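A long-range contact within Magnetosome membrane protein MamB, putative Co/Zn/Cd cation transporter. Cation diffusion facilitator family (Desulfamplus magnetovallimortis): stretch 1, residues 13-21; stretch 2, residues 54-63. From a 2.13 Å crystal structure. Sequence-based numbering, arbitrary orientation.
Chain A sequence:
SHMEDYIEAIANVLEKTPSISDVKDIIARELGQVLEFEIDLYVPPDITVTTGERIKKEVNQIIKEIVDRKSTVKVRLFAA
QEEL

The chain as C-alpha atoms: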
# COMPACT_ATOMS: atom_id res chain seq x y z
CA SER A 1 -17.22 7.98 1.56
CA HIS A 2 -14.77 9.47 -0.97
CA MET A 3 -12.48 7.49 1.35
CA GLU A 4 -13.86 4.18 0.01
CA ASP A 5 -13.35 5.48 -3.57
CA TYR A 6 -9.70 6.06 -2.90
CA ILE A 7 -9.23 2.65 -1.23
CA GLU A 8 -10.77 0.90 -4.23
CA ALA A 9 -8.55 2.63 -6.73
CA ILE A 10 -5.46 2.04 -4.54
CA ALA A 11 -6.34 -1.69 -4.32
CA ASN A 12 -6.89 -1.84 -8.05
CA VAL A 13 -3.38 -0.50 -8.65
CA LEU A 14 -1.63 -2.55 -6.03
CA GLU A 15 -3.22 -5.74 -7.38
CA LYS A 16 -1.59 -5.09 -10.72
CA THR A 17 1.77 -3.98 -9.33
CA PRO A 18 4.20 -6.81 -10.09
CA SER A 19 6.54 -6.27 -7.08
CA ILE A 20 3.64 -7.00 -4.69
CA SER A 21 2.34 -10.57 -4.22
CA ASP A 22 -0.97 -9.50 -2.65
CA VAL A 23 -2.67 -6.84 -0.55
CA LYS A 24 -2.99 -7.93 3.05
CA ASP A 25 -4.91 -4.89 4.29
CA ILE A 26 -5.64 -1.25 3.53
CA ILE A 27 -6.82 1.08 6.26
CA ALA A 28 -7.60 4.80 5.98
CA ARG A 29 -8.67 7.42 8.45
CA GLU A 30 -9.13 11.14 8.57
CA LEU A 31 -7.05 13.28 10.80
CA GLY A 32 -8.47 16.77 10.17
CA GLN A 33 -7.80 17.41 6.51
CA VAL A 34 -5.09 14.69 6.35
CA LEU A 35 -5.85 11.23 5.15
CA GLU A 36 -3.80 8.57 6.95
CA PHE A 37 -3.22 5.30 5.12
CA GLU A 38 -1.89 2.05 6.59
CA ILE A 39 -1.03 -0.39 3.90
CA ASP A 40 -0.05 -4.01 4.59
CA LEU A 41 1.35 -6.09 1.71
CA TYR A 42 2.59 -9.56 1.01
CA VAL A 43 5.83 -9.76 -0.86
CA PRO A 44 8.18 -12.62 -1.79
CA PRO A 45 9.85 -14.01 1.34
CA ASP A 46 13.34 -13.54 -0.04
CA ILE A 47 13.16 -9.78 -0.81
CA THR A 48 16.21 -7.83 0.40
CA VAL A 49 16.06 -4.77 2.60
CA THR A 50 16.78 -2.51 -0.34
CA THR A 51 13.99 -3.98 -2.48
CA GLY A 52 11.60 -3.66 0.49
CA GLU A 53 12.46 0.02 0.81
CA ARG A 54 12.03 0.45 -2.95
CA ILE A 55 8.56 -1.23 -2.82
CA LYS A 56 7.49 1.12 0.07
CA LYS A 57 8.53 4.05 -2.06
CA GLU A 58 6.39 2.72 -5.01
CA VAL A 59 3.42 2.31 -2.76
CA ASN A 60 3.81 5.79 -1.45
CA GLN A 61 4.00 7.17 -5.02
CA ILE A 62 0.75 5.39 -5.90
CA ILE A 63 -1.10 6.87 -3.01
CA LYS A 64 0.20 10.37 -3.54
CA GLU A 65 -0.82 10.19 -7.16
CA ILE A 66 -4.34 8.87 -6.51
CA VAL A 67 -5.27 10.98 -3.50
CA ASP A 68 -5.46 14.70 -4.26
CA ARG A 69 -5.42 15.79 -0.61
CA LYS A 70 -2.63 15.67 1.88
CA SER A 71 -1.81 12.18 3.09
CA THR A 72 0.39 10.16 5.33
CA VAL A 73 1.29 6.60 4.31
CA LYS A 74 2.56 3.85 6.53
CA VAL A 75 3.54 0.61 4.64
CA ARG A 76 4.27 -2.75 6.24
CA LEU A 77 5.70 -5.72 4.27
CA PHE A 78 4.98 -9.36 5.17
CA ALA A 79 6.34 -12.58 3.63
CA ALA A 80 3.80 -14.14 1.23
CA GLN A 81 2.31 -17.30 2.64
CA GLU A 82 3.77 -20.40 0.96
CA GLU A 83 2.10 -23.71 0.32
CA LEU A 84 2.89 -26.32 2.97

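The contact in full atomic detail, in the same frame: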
# COMPACT_ATOMS: atom_id res chain seq x y z
N VAL A 13 -4.76 -0.67 -8.16
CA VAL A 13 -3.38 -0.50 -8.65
C VAL A 13 -2.47 -1.53 -8.07
O VAL A 13 -1.66 -2.19 -8.79
CB VAL A 13 -2.86 0.90 -8.41
CG1 VAL A 13 -1.40 1.01 -8.89
CG2 VAL A 13 -3.73 1.90 -9.17
N LEU A 14 -2.56 -1.70 -6.77
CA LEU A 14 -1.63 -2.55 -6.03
C LEU A 14 -1.76 -4.01 -6.52
O LEU A 14 -0.75 -4.69 -6.69
CB LEU A 14 -1.89 -2.52 -4.52
CG LEU A 14 -1.58 -1.19 -3.84
CD1 LEU A 14 -1.85 -1.24 -2.36
CD2 LEU A 14 -0.16 -0.75 -4.04
N GLU A 15 -2.98 -4.43 -6.83
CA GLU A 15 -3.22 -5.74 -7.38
C GLU A 15 -2.46 -6.00 -8.68
O GLU A 15 -2.21 -7.16 -9.03
CB GLU A 15 -4.73 -6.01 -7.62
CG GLU A 15 -5.31 -7.15 -6.83
CD GLU A 15 -5.19 -6.98 -5.31
OE1 GLU A 15 -4.43 -7.76 -4.65
OE2 GLU A 15 -5.91 -6.06 -4.83
N LYS A 16 -2.22 -4.97 -9.43
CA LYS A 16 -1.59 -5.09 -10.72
C LYS A 16 -0.14 -4.66 -10.65
O LYS A 16 0.51 -4.54 -11.67
CB LYS A 16 -2.32 -4.21 -11.74
CG LYS A 16 -3.79 -4.48 -11.91
CD LYS A 16 -4.33 -3.70 -13.09
CE LYS A 16 -5.35 -2.66 -12.68
NZ LYS A 16 -6.69 -3.26 -12.41
N THR A 17 0.39 -4.43 -9.45
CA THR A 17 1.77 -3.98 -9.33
C THR A 17 2.62 -5.23 -9.15
O THR A 17 2.51 -5.95 -8.13
CB THR A 17 1.86 -2.99 -8.19
OG1 THR A 17 0.99 -1.91 -8.51
CG2 THR A 17 3.29 -2.40 -8.02
N PRO A 18 3.49 -5.54 -10.15
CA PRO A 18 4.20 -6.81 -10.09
C PRO A 18 5.13 -7.07 -8.88
O PRO A 18 5.36 -8.23 -8.52
CB PRO A 18 4.98 -6.89 -11.39
CG PRO A 18 5.10 -5.47 -11.85
CD PRO A 18 3.85 -4.75 -11.35
N SER A 19 5.66 -6.04 -8.25
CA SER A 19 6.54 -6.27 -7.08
C SER A 19 5.81 -6.74 -5.79
O SER A 19 6.45 -7.12 -4.79
CB SER A 19 7.34 -5.00 -6.81
OG SER A 19 6.50 -3.93 -6.47
N ILE A 20 4.50 -6.73 -5.83
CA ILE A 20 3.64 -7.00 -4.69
C ILE A 20 2.94 -8.30 -4.95
O ILE A 20 2.27 -8.44 -5.98
CB ILE A 20 2.62 -5.85 -4.51
CG1 ILE A 20 3.39 -4.64 -4.01
CG2 ILE A 20 1.49 -6.19 -3.55
CD1 ILE A 20 2.60 -3.35 -4.16
N SER A 21 3.05 -9.26 -4.02
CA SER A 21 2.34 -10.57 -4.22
C SER A 21 0.85 -10.44 -3.98
O SER A 21 0.04 -10.99 -4.66
CB SER A 21 2.94 -11.63 -3.26
OG SER A 21 4.37 -11.57 -3.34
N ARG A 54 12.51 0.09 -1.63
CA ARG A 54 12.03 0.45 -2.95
C ARG A 54 10.53 0.13 -3.17
O ARG A 54 9.78 0.98 -3.68
CB ARG A 54 12.98 -0.08 -3.96
CG ARG A 54 14.29 0.71 -3.97
CD ARG A 54 15.20 -0.18 -4.76
NE ARG A 54 16.51 0.45 -4.83
CZ ARG A 54 17.57 -0.10 -5.37
NH1 ARG A 54 17.48 -1.30 -5.92
NH2 ARG A 54 18.71 0.55 -5.37
N ILE A 55 10.03 -0.99 -2.68
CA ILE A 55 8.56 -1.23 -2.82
C ILE A 55 7.75 -0.23 -2.00
O ILE A 55 6.66 0.26 -2.44
CB ILE A 55 8.22 -2.65 -2.35
CG1 ILE A 55 8.76 -3.65 -3.35
CG2 ILE A 55 6.71 -2.86 -2.16
CD1 ILE A 55 8.80 -5.05 -2.85
N LYS A 56 8.23 0.09 -0.76
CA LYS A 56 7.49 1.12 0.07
C LYS A 56 7.42 2.47 -0.58
O LYS A 56 6.40 3.12 -0.56
CB LYS A 56 8.13 1.32 1.43
CG LYS A 56 8.04 0.06 2.24
CD LYS A 56 8.63 0.24 3.60
CE LYS A 56 8.41 -1.04 4.37
NZ LYS A 56 9.11 -0.98 5.67
N LYS A 57 8.50 2.85 -1.24
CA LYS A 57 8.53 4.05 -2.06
C LYS A 57 7.53 4.00 -3.22
O LYS A 57 6.82 5.01 -3.50
CB LYS A 57 9.98 4.32 -2.56
CG LYS A 57 10.93 4.71 -1.37
CD LYS A 57 11.09 6.21 -1.21
CE LYS A 57 10.00 6.81 -0.33
NZ LYS A 57 9.81 8.29 -0.47
N GLU A 58 7.45 2.85 -3.93
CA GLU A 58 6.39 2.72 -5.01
C GLU A 58 5.02 2.83 -4.50
O GLU A 58 4.14 3.46 -5.13
CB GLU A 58 6.47 1.35 -5.77
CG GLU A 58 7.50 1.27 -6.89
CD GLU A 58 7.46 -0.08 -7.73
OE1 GLU A 58 6.74 -1.04 -7.29
OE2 GLU A 58 8.08 -0.14 -8.86
N VAL A 59 4.76 2.20 -3.34
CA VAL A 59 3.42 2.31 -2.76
C VAL A 59 3.03 3.72 -2.37
O VAL A 59 1.90 4.21 -2.58
CB VAL A 59 3.26 1.43 -1.50
CG1 VAL A 59 1.95 1.72 -0.79
CG2 VAL A 59 3.33 0.03 -1.93
N ASN A 60 4.00 4.41 -1.85
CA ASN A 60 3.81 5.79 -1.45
C ASN A 60 3.50 6.67 -2.68
O ASN A 60 2.61 7.51 -2.64
CB ASN A 60 5.12 6.29 -0.83
CG ASN A 60 4.98 7.68 -0.21
OD1 ASN A 60 5.49 8.65 -0.76
ND2 ASN A 60 4.36 7.76 0.93
N GLN A 61 4.22 6.45 -3.77
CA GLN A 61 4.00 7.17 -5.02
C GLN A 61 2.58 6.93 -5.50
O GLN A 61 1.86 7.85 -5.88
CB GLN A 61 5.03 6.64 -6.04
CG GLN A 61 5.02 7.36 -7.40
CD GLN A 61 3.87 7.03 -8.28
OE1 GLN A 61 3.48 5.87 -8.45
NE2 GLN A 61 3.28 8.08 -8.90
N ILE A 62 2.14 5.70 -5.46
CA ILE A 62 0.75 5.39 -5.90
C ILE A 62 -0.27 6.15 -5.15
O ILE A 62 -1.14 6.83 -5.72
CB ILE A 62 0.50 3.87 -5.82
CG1 ILE A 62 1.38 3.18 -6.82
CG2 ILE A 62 -0.96 3.57 -6.05
CD1 ILE A 62 1.49 1.68 -6.66
N ILE A 63 -0.13 6.15 -3.81
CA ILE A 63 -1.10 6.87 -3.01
C ILE A 63 -1.09 8.35 -3.27
O ILE A 63 -2.16 8.98 -3.49
CB ILE A 63 -0.95 6.54 -1.54
CG1 ILE A 63 -1.36 5.11 -1.37
CG2 ILE A 63 -1.86 7.46 -0.69
CD1 ILE A 63 -1.09 4.58 -0.02

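Stretch 2 is helical throughout, its carbonyls paired i to i+4 from Arg 54 to Val 59, while stretch 1 leaves its helix and enters a type I turn from Thr 17 to Ile 20. The helix thus offers a regular row, Ile 55, Glu 58, Val 59 and Ile 62, to a partner that changes form along its length. The backbones are closest at the turn, where CA of Ser 19 lies 6.9 Å from CA of Ile 55; CA of Val 13 lies 7.7 Å from CA of Ile 62, and between them CA of Thr 17 stands 9.2 Å from CA of Glu 58.

Ile 62 has the largest covered area. CD1 of Ile 62 sits 3.7 Å from CG1 of Val 13 and 3.9 Å from CD2 of Leu 14, so one methyl serves two neighbours on the helical segment. Val 59 links the two parts of stretch 1, its CG2 lying 4.2 Å from Leu 14 CD2 and 4.1 Å from Ile 20 CD1. Leu 14 and Ile 20 both leave the backbone sideways, yet their ends reach the helix.

One polar tie joins the stretches: Ser 19 OG donates to Glu 58 OE1 at 3.0 Å. Thr 17 spends its hydroxyl locally, OG1 donating to Val 13 O at 2.7 Å, and turns a methyl to the carboxylate, with CG2 3.8 Å from Glu 58 OE1. The rule is apolar packing with a single hydrogen bond at the turn.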